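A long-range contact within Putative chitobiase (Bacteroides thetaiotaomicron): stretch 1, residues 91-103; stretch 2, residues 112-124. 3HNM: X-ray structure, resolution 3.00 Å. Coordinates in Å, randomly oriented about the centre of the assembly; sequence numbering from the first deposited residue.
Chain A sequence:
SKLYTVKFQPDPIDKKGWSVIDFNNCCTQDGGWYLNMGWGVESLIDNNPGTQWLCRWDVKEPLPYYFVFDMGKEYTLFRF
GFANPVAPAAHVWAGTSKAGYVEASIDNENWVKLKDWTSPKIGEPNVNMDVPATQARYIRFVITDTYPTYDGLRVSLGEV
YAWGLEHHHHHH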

# COMPACT_ATOMS: atom_id res chain seq x y z
N HIS A 91 -10.00 12.34 -2.18
CA HIS A 91 -9.38 12.61 -0.89
C HIS A 91 -7.86 12.74 -0.91
O HIS A 91 -7.16 11.92 -0.33
CB HIS A 91 -9.74 11.51 0.11
CG HIS A 91 -11.20 11.44 0.46
ND1 HIS A 91 -12.13 10.83 -0.36
CD2 HIS A 91 -11.87 11.84 1.56
CE1 HIS A 91 -13.31 10.85 0.23
NE2 HIS A 91 -13.18 11.45 1.40
N VAL A 92 -7.35 13.78 -1.58
CA VAL A 92 -5.91 13.99 -1.63
C VAL A 92 -5.45 14.56 -0.29
O VAL A 92 -4.29 14.38 0.11
CB VAL A 92 -5.50 14.95 -2.77
CG1 VAL A 92 -5.80 14.31 -4.11
CG2 VAL A 92 -6.23 16.26 -2.64
N TRP A 93 -6.35 15.25 0.41
CA TRP A 93 -6.01 15.83 1.71
C TRP A 93 -5.95 14.71 2.76
O TRP A 93 -5.38 14.88 3.85
CB TRP A 93 -7.03 16.91 2.14
CG TRP A 93 -8.44 16.41 2.32
CD1 TRP A 93 -9.39 16.31 1.35
CD2 TRP A 93 -9.00 15.78 3.49
NE1 TRP A 93 -10.50 15.64 1.83
CE2 TRP A 93 -10.28 15.30 3.14
CE3 TRP A 93 -8.54 15.57 4.79
CZ2 TRP A 93 -11.10 14.63 4.03
CZ3 TRP A 93 -9.35 14.89 5.68
CH2 TRP A 93 -10.62 14.42 5.29
N ALA A 94 -6.52 13.55 2.43
CA ALA A 94 -6.56 12.42 3.36
C ALA A 94 -5.28 11.59 3.39
O ALA A 94 -5.04 10.87 4.35
CB ALA A 94 -7.75 11.54 3.04
N GLY A 95 -4.46 11.69 2.34
CA GLY A 95 -3.21 10.95 2.30
C GLY A 95 -2.30 11.49 3.37
O GLY A 95 -1.56 12.44 3.15
N THR A 96 -2.34 10.88 4.55
CA THR A 96 -1.55 11.36 5.66
C THR A 96 -0.59 10.34 6.25
O THR A 96 -0.15 10.49 7.39
CB THR A 96 -2.49 11.91 6.76
OG1 THR A 96 -3.54 10.96 7.01
CG2 THR A 96 -3.11 13.24 6.32
N SER A 97 -0.26 9.32 5.47
CA SER A 97 0.67 8.28 5.94
C SER A 97 1.95 8.97 6.40
O SER A 97 2.56 9.73 5.65
CB SER A 97 0.96 7.30 4.81
OG SER A 97 -0.24 6.80 4.24
N LYS A 98 2.36 8.68 7.63
CA LYS A 98 3.54 9.30 8.22
C LYS A 98 4.66 8.33 8.60
O LYS A 98 5.84 8.66 8.44
CB LYS A 98 3.13 10.11 9.45
CG LYS A 98 4.27 10.73 10.19
CD LYS A 98 3.79 11.89 10.99
CE LYS A 98 4.74 12.23 12.12
NZ LYS A 98 4.66 11.17 13.17
N ALA A 99 4.32 7.16 9.09
CA ALA A 99 5.32 6.18 9.47
C ALA A 99 4.72 4.80 9.36
O ALA A 99 3.50 4.64 9.36
CB ALA A 99 5.81 6.44 10.90
N GLY A 100 5.58 3.80 9.26
CA GLY A 100 5.12 2.43 9.13
C GLY A 100 6.20 1.54 8.56
O GLY A 100 7.35 1.94 8.47
N TYR A 101 5.82 0.33 8.17
CA TYR A 101 6.77 -0.63 7.63
C TYR A 101 6.08 -1.60 6.68
O TYR A 101 4.87 -1.57 6.54
CB TYR A 101 7.41 -1.39 8.79
CG TYR A 101 6.42 -2.19 9.60
CD1 TYR A 101 5.58 -1.58 10.55
CD2 TYR A 101 6.30 -3.56 9.41
CE1 TYR A 101 4.66 -2.34 11.28
CE2 TYR A 101 5.39 -4.32 10.12
CZ TYR A 101 4.59 -3.71 11.05
OH TYR A 101 3.71 -4.49 11.74
N VAL A 102 6.87 -2.45 6.03
CA VAL A 102 6.35 -3.44 5.08
C VAL A 102 7.06 -4.76 5.34
O VAL A 102 8.28 -4.77 5.46
CB VAL A 102 6.59 -2.95 3.61
CG1 VAL A 102 8.02 -2.52 3.44
CG2 VAL A 102 6.22 -4.03 2.62
N GLU A 103 6.31 -5.85 5.45
CA GLU A 103 6.89 -7.17 5.69
C GLU A 103 6.82 -7.94 4.38
O GLU A 103 6.32 -7.40 3.39
CB GLU A 103 6.12 -7.93 6.80
CG GLU A 103 5.95 -7.19 8.16
CD GLU A 103 5.05 -7.95 9.15
OE1 GLU A 103 4.76 -7.44 10.27
OE2 GLU A 103 4.63 -9.08 8.81
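Stretch 2, residues 112-124: VKLKDWTSPKIGE

Stretch 2 runs back along stretch 1, as the CA pairing demonstrates: Glu103 lies nearest Lys113 (CA to CA 4.3 Å), Tyr101 nearest Asp116 (4.2 Å), Lys98 nearest Ser119 (4.8 Å) and Gly95 nearest Gly123 (4.9 Å). Strand 112-115 meets the strand 100-103 at a closest axial approach of 4.8 Å, with 127° between their N-to-C directions, antiparallel in sense but strongly splayed. Beyond Lys115 the second stretch is loop or turn.

The strand pairing rests on Leu114 N to Val102 O (3.1 Å, 152° at the hydrogen), backed by a weak bond from Val102 N to Lys115 O (3.4 Å). Val102 pairs with Lys115 and Glu103 with Lys113; this one-residue slip in register defines a beta bulge. Leu114, between the two partners, has phi/psi of -108/-51 and points its CA-to-CB bond toward stretch 1, so that its CB lies 4.3 Å from Val102 CG1.

Lys113 takes m at chi1 and t at chi2, chi3 and chi4. This extended chain reaches over one face of the Tyr101 ring, whose chi1 is p and chi2 -78°. Lys113 NZ stands 4.5 Å from the centroid of the Tyr101 ring, 6° off the normal, a cation-pi contact; Lys113 CE, 4.2 Å from that same centroid and 23° off the normal, adds a CH-pi contact. Tyr101 OH also makes a weak bond to Glu103 OE1 (3.5 Å).

Trp117 has the largest covered area of any residue here, 114 Å². Its CA-to-CB bond points sideways, but chi1 of 56° (p) and chi2 of -89° bring the indole onto the backbone of stretch 1. Gly100 C and Ala99 C lie over one ring face, and Trp117 NE1 gives a weak bond to Tyr101 O (3.3 Å, 154°). Gly100 leaves room for this: an ideal CB there would fall 2.3 Å from Trp117 CZ2, and its phi/psi of 160/-168 independently calls for glycine. Gly100 N completes the contact with a weak bond to Trp117 O (3.3 Å).

Farther along, Ser119 N donates to Lys98 O (3.0 Å, 138°), while Thr118 CA approaches that same Lys98 O at 3.3 Å in a CA-H...O contact. Gly123 N binds Gly95 O at 2.7 Å and 164°, the shortest of the hydrogen bonds between the stretches; the positive phi of Gly123 (51°) favours glycine. Beside it, Ile122, m at chi1 and t at chi2, sets its CG2 3.6 Å from Thr96 CG2 and 3.3 Å from Gly95 O.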

# COMPACT_ATOMS: atom_id res chain seq x y z
N VAL A 112 8.84 -11.65 7.26
CA VAL A 112 10.13 -11.07 7.63
C VAL A 112 10.13 -9.59 7.28
O VAL A 112 9.79 -9.24 6.16
CB VAL A 112 11.29 -11.70 6.86
CG1 VAL A 112 10.90 -11.93 5.41
CG2 VAL A 112 12.49 -10.77 6.93
N LYS A 113 10.50 -8.72 8.23
CA LYS A 113 10.50 -7.26 7.96
C LYS A 113 11.49 -6.85 6.88
O LYS A 113 12.57 -7.41 6.78
CB LYS A 113 10.80 -6.43 9.23
CG LYS A 113 9.61 -6.18 10.16
CD LYS A 113 9.91 -5.08 11.22
CE LYS A 113 8.71 -4.82 12.17
NZ LYS A 113 8.90 -3.71 13.18
N LEU A 114 11.10 -5.88 6.07
CA LEU A 114 11.95 -5.40 5.00
C LEU A 114 12.52 -4.02 5.29
O LEU A 114 13.73 -3.80 5.20
CB LEU A 114 11.18 -5.37 3.69
CG LEU A 114 11.16 -6.69 2.92
CD1 LEU A 114 10.94 -7.85 3.86
CD2 LEU A 114 10.07 -6.65 1.87
N LYS A 115 11.64 -3.09 5.65
CA LYS A 115 12.08 -1.73 5.92
C LYS A 115 11.05 -0.98 6.75
O LYS A 115 9.96 -1.46 7.01
CB LYS A 115 12.31 -1.00 4.60
CG LYS A 115 13.25 0.18 4.69
CD LYS A 115 14.68 -0.29 4.99
CE LYS A 115 15.65 0.90 5.03
NZ LYS A 115 15.63 1.67 3.75
N ASP A 116 11.44 0.22 7.17
CA ASP A 116 10.59 1.08 7.95
C ASP A 116 10.53 2.44 7.27
O ASP A 116 11.36 3.31 7.51
CB ASP A 116 11.15 1.24 9.36
CG ASP A 116 10.75 0.11 10.27
OD1 ASP A 116 10.80 -1.06 9.83
OD2 ASP A 116 10.41 0.38 11.44
N TRP A 117 9.53 2.61 6.42
CA TRP A 117 9.34 3.85 5.68
C TRP A 117 8.82 4.99 6.56
O TRP A 117 8.36 4.76 7.68
CB TRP A 117 8.37 3.59 4.54
CG TRP A 117 7.06 3.02 4.99
CD1 TRP A 117 6.74 1.70 5.15
CD2 TRP A 117 5.90 3.76 5.36
NE1 TRP A 117 5.45 1.58 5.60
CE2 TRP A 117 4.92 2.84 5.73
CE3 TRP A 117 5.60 5.13 5.41
CZ2 TRP A 117 3.65 3.23 6.16
CZ3 TRP A 117 4.35 5.52 5.83
CH2 TRP A 117 3.39 4.58 6.20
N THR A 118 8.90 6.22 6.05
CA THR A 118 8.41 7.42 6.73
C THR A 118 8.18 8.51 5.70
O THR A 118 9.08 8.85 4.95
CB THR A 118 9.42 7.98 7.76
OG1 THR A 118 10.75 7.74 7.31
CG2 THR A 118 9.20 7.35 9.12
N SER A 119 6.96 9.04 5.64
CA SER A 119 6.64 10.11 4.70
C SER A 119 6.85 11.43 5.46
O SER A 119 6.47 11.56 6.63
CB SER A 119 5.19 9.95 4.23
OG SER A 119 4.83 10.90 3.24
N PRO A 120 7.48 12.42 4.80
CA PRO A 120 7.79 13.75 5.34
C PRO A 120 6.63 14.73 5.45
O PRO A 120 6.67 15.64 6.28
CB PRO A 120 8.86 14.25 4.39
CG PRO A 120 8.32 13.75 3.08
CD PRO A 120 7.93 12.31 3.41
N LYS A 121 5.59 14.56 4.62
CA LYS A 121 4.44 15.47 4.65
C LYS A 121 3.13 14.84 4.18
O LYS A 121 3.10 13.75 3.59
CB LYS A 121 4.73 16.70 3.78
CG LYS A 121 4.75 16.42 2.27
CD LYS A 121 5.07 17.69 1.48
CE LYS A 121 5.24 17.41 -0.01
NZ LYS A 121 5.65 18.62 -0.78
N ILE A 122 2.04 15.55 4.43
CA ILE A 122 0.73 15.10 4.00
C ILE A 122 0.73 15.11 2.47
O ILE A 122 1.34 15.97 1.84
CB ILE A 122 -0.37 16.04 4.54
CG1 ILE A 122 -0.35 16.01 6.07
CG2 ILE A 122 -1.73 15.64 4.02
CD1 ILE A 122 -1.40 16.85 6.73
N GLY A 123 0.07 14.13 1.86
CA GLY A 123 0.01 14.09 0.40
C GLY A 123 1.36 14.19 -0.30
O GLY A 123 1.57 15.05 -1.16
N GLU A 124 2.28 13.31 0.09
CA GLU A 124 3.62 13.24 -0.49
C GLU A 124 3.50 12.44 -1.77
O GLU A 124 3.04 11.32 -1.76
CB GLU A 124 4.57 12.52 0.45
CG GLU A 124 5.94 12.31 -0.13
CD GLU A 124 6.69 13.60 -0.27
OE1 GLU A 124 6.62 14.41 0.69
OE2 GLU A 124 7.36 13.82 -1.30